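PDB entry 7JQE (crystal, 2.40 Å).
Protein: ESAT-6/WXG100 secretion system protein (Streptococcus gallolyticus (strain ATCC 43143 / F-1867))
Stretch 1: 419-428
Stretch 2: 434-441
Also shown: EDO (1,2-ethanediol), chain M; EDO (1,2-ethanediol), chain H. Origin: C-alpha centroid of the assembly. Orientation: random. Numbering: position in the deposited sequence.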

# COMPACT_ATOMS: atom_id res chain seq x y z
N ALA A 419 0.49 2.35 6.03
CA ALA A 419 0.11 1.04 6.57
C ALA A 419 -1.28 0.63 6.10
O ALA A 419 -1.51 -0.54 5.76
CB ALA A 419 0.17 1.06 8.09
N SER A 420 -2.23 1.57 6.07
CA SER A 420 -3.57 1.23 5.61
C SER A 420 -3.56 0.78 4.16
O SER A 420 -4.30 -0.14 3.78
CB SER A 420 -4.51 2.42 5.78
OG SER A 420 -5.85 2.05 5.49
N ALA A 421 -2.74 1.43 3.32
CA ALA A 421 -2.68 1.05 1.91
C ALA A 421 -2.05 -0.33 1.74
O ALA A 421 -2.48 -1.11 0.89
CB ALA A 421 -1.91 2.10 1.11
N MSE A 422 -1.02 -0.63 2.53
CA MSE A 422 -0.41 -1.95 2.51
C MSE A 422 -1.45 -3.01 2.87
O MSE A 422 -1.64 -3.97 2.13
CB MSE A 422 0.76 -2.02 3.48
CG MSE A 422 1.97 -1.21 3.06
SE MSE A 422 3.37 -1.22 4.42
CE MSE A 422 4.80 -0.40 3.38
N ILE A 423 -2.13 -2.80 3.99
CA ILE A 423 -3.18 -3.73 4.41
C ILE A 423 -4.23 -3.88 3.32
O ILE A 423 -4.63 -4.99 2.96
CB ILE A 423 -3.80 -3.28 5.74
CG1 ILE A 423 -2.73 -3.23 6.83
CG2 ILE A 423 -4.92 -4.22 6.14
CD1 ILE A 423 -3.21 -2.62 8.15
N GLN A 424 -4.68 -2.75 2.77
CA GLN A 424 -5.70 -2.79 1.71
C GLN A 424 -5.25 -3.64 0.53
O GLN A 424 -6.05 -4.39 -0.05
CB GLN A 424 -6.01 -1.37 1.25
CG GLN A 424 -6.94 -1.29 0.07
CD GLN A 424 -7.15 0.13 -0.42
OE1 GLN A 424 -6.39 1.03 -0.06
NE2 GLN A 424 -8.18 0.34 -1.23
N THR A 425 -3.97 -3.54 0.15
CA THR A 425 -3.48 -4.19 -1.06
C THR A 425 -3.26 -5.69 -0.86
O THR A 425 -3.31 -6.45 -1.83
CB THR A 425 -2.18 -3.54 -1.51
OG1 THR A 425 -2.37 -2.12 -1.65
CG2 THR A 425 -1.72 -4.11 -2.85
N LEU A 426 -3.01 -6.12 0.37
CA LEU A 426 -2.76 -7.52 0.66
C LEU A 426 -4.03 -8.29 0.99
O LEU A 426 -4.15 -9.46 0.63
CB LEU A 426 -1.77 -7.65 1.83
CG LEU A 426 -0.34 -7.17 1.55
CD1 LEU A 426 0.51 -7.21 2.81
CD2 LEU A 426 0.30 -8.00 0.45
N TYR A 427 -5.00 -7.66 1.66
CA TYR A 427 -6.17 -8.37 2.14
C TYR A 427 -7.47 -7.99 1.44
O TYR A 427 -8.50 -8.62 1.71
CB TYR A 427 -6.32 -8.18 3.65
CG TYR A 427 -5.21 -8.84 4.42
CD1 TYR A 427 -4.02 -8.17 4.68
CD2 TYR A 427 -5.32 -10.16 4.84
CE1 TYR A 427 -2.99 -8.77 5.36
CE2 TYR A 427 -4.29 -10.78 5.53
CZ TYR A 427 -3.12 -10.08 5.78
OH TYR A 427 -2.09 -10.68 6.47
N GLY A 428 -7.45 -7.01 0.55
CA GLY A 428 -8.63 -6.66 -0.20
C GLY A 428 -8.77 -7.44 -1.49
O GLY A 428 -7.78 -7.76 -2.16
C1 EDO M . -2.88 -13.56 7.38
O1 EDO M . -2.12 -13.77 6.18
C2 EDO M . -4.34 -13.94 7.14
O2 EDO M . -5.09 -13.82 8.36
C1 EDO H . -6.03 -2.20 -4.16
O1 EDO H . -6.96 -2.43 -5.22
C2 EDO H . -6.58 -2.82 -2.88
O2 EDO H . -6.90 -4.20 -3.09
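Stretch 2 434-441: DLSQIDIT

How does the second stretch run along the first? Residues 419-427 are the last turns of a helix, and Gly428 is the first residue to leave helical conformation. After Asp434 a short 3-10 segment, 435-437, follows, tied by Gln437 N to Asp434 O at 3.0 Å, and then the chain becomes extended through Ile438 and Asp439. Its backbone first comes near Gln424, with CA of Leu435 7.1 Å from CA of Gln424, draws closest where CA of Ile438 lies 5.3 Å from CA of Gly428, and passes Tyr427, whose CA is 6.2 Å from CA of Ile440.

Which bump fills the hollow at the helix end? Ile438 points toward the helix. Its CG2 comes within 3.4 Å of Tyr427 O and 3.7 Å of Tyr427 CB, while its CD1 lies 4.0 Å from Gln424 CA. The bare Gly428 leaves this space open: a CB there would lie tightly, 3.2 Å from Ile438 CD1, and would clash with Gln424 O at 2.7 Å.

What does Ile440 rest on? Its CA-to-CB bond points sideways, but the end of the side chain bends nearer, placing CD1 3.7 Å from Tyr427 CB and 3.9 Å from Ile423 CG2. Its CG2 covers one face of the Tyr427 ring. Near the ring's edge sits an ethanediol, whose O2 donates a hydrogen bond to Ile440 O at 2.7 Å and whose O1 makes a weak one to Tyr427 OH at 3.1 Å, linking the two stretches.

How does the 3-10 segment touch the helix? Through Leu435, whose methyls straddle two helix residues one turn apart: CD2 packs 3.7 Å from Gln424 CD, and CD1 lies 3.9 Å from Ser420 OG. No direct hydrogen bond crosses between the stretches, so their direct contact rests on the fit of shapes.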

# COMPACT_ATOMS: atom_id res chain seq x y z
N ASP A 434 -13.79 0.04 -0.54
CA ASP A 434 -14.61 0.11 0.67
C ASP A 434 -13.90 -0.68 1.77
O ASP A 434 -14.10 -1.89 1.92
CB ASP A 434 -16.01 -0.42 0.40
CG ASP A 434 -16.92 -0.27 1.60
OD1 ASP A 434 -16.47 0.25 2.64
OD2 ASP A 434 -18.10 -0.68 1.50
N LEU A 435 -13.09 0.03 2.55
CA LEU A 435 -12.21 -0.63 3.52
C LEU A 435 -12.99 -1.42 4.57
O LEU A 435 -12.44 -2.37 5.13
CB LEU A 435 -11.31 0.41 4.19
CG LEU A 435 -10.43 1.22 3.22
CD1 LEU A 435 -9.43 2.07 3.99
CD2 LEU A 435 -9.73 0.30 2.25
N SER A 436 -14.24 -1.05 4.84
CA SER A 436 -15.00 -1.79 5.84
C SER A 436 -15.25 -3.24 5.44
O SER A 436 -15.49 -4.08 6.31
CB SER A 436 -16.34 -1.09 6.11
OG SER A 436 -17.02 -0.79 4.91
N GLN A 437 -15.18 -3.55 4.14
CA GLN A 437 -15.47 -4.89 3.65
C GLN A 437 -14.27 -5.82 3.69
O GLN A 437 -14.43 -7.02 3.42
CB GLN A 437 -15.99 -4.82 2.21
CG GLN A 437 -17.26 -4.00 2.05
CD GLN A 437 -18.37 -4.51 2.95
OE1 GLN A 437 -18.92 -5.59 2.72
NE2 GLN A 437 -18.70 -3.74 3.98
N ILE A 438 -13.09 -5.32 4.02
CA ILE A 438 -11.87 -6.12 3.96
C ILE A 438 -11.76 -6.96 5.23
O ILE A 438 -11.79 -6.43 6.34
CB ILE A 438 -10.64 -5.23 3.78
CG1 ILE A 438 -10.77 -4.42 2.48
CG2 ILE A 438 -9.36 -6.06 3.78
CD1 ILE A 438 -9.55 -3.62 2.12
N ASP A 439 -11.63 -8.27 5.06
CA ASP A 439 -11.53 -9.21 6.17
C ASP A 439 -10.08 -9.68 6.29
O ASP A 439 -9.45 -10.01 5.29
CB ASP A 439 -12.47 -10.40 5.95
CG ASP A 439 -12.60 -11.28 7.19
OD1 ASP A 439 -11.57 -11.58 7.83
OD2 ASP A 439 -13.74 -11.67 7.52
N ILE A 440 -9.57 -9.70 7.52
CA ILE A 440 -8.17 -10.03 7.76
C ILE A 440 -7.99 -11.48 8.20
O ILE A 440 -7.19 -12.22 7.62
CB ILE A 440 -7.56 -9.07 8.81
CG1 ILE A 440 -7.80 -7.61 8.39
CG2 ILE A 440 -6.07 -9.33 8.96
CD1 ILE A 440 -7.15 -7.23 7.10
N THR A 441 -8.74 -11.92 9.22
CA THR A 441 -8.55 -13.27 9.75
C THR A 441 -8.83 -14.33 8.70
O THR A 441 -8.16 -15.37 8.65
CB THR A 441 -9.43 -13.49 10.98
OG1 THR A 441 -10.78 -13.11 10.68
CG2 THR A 441 -8.92 -12.67 12.16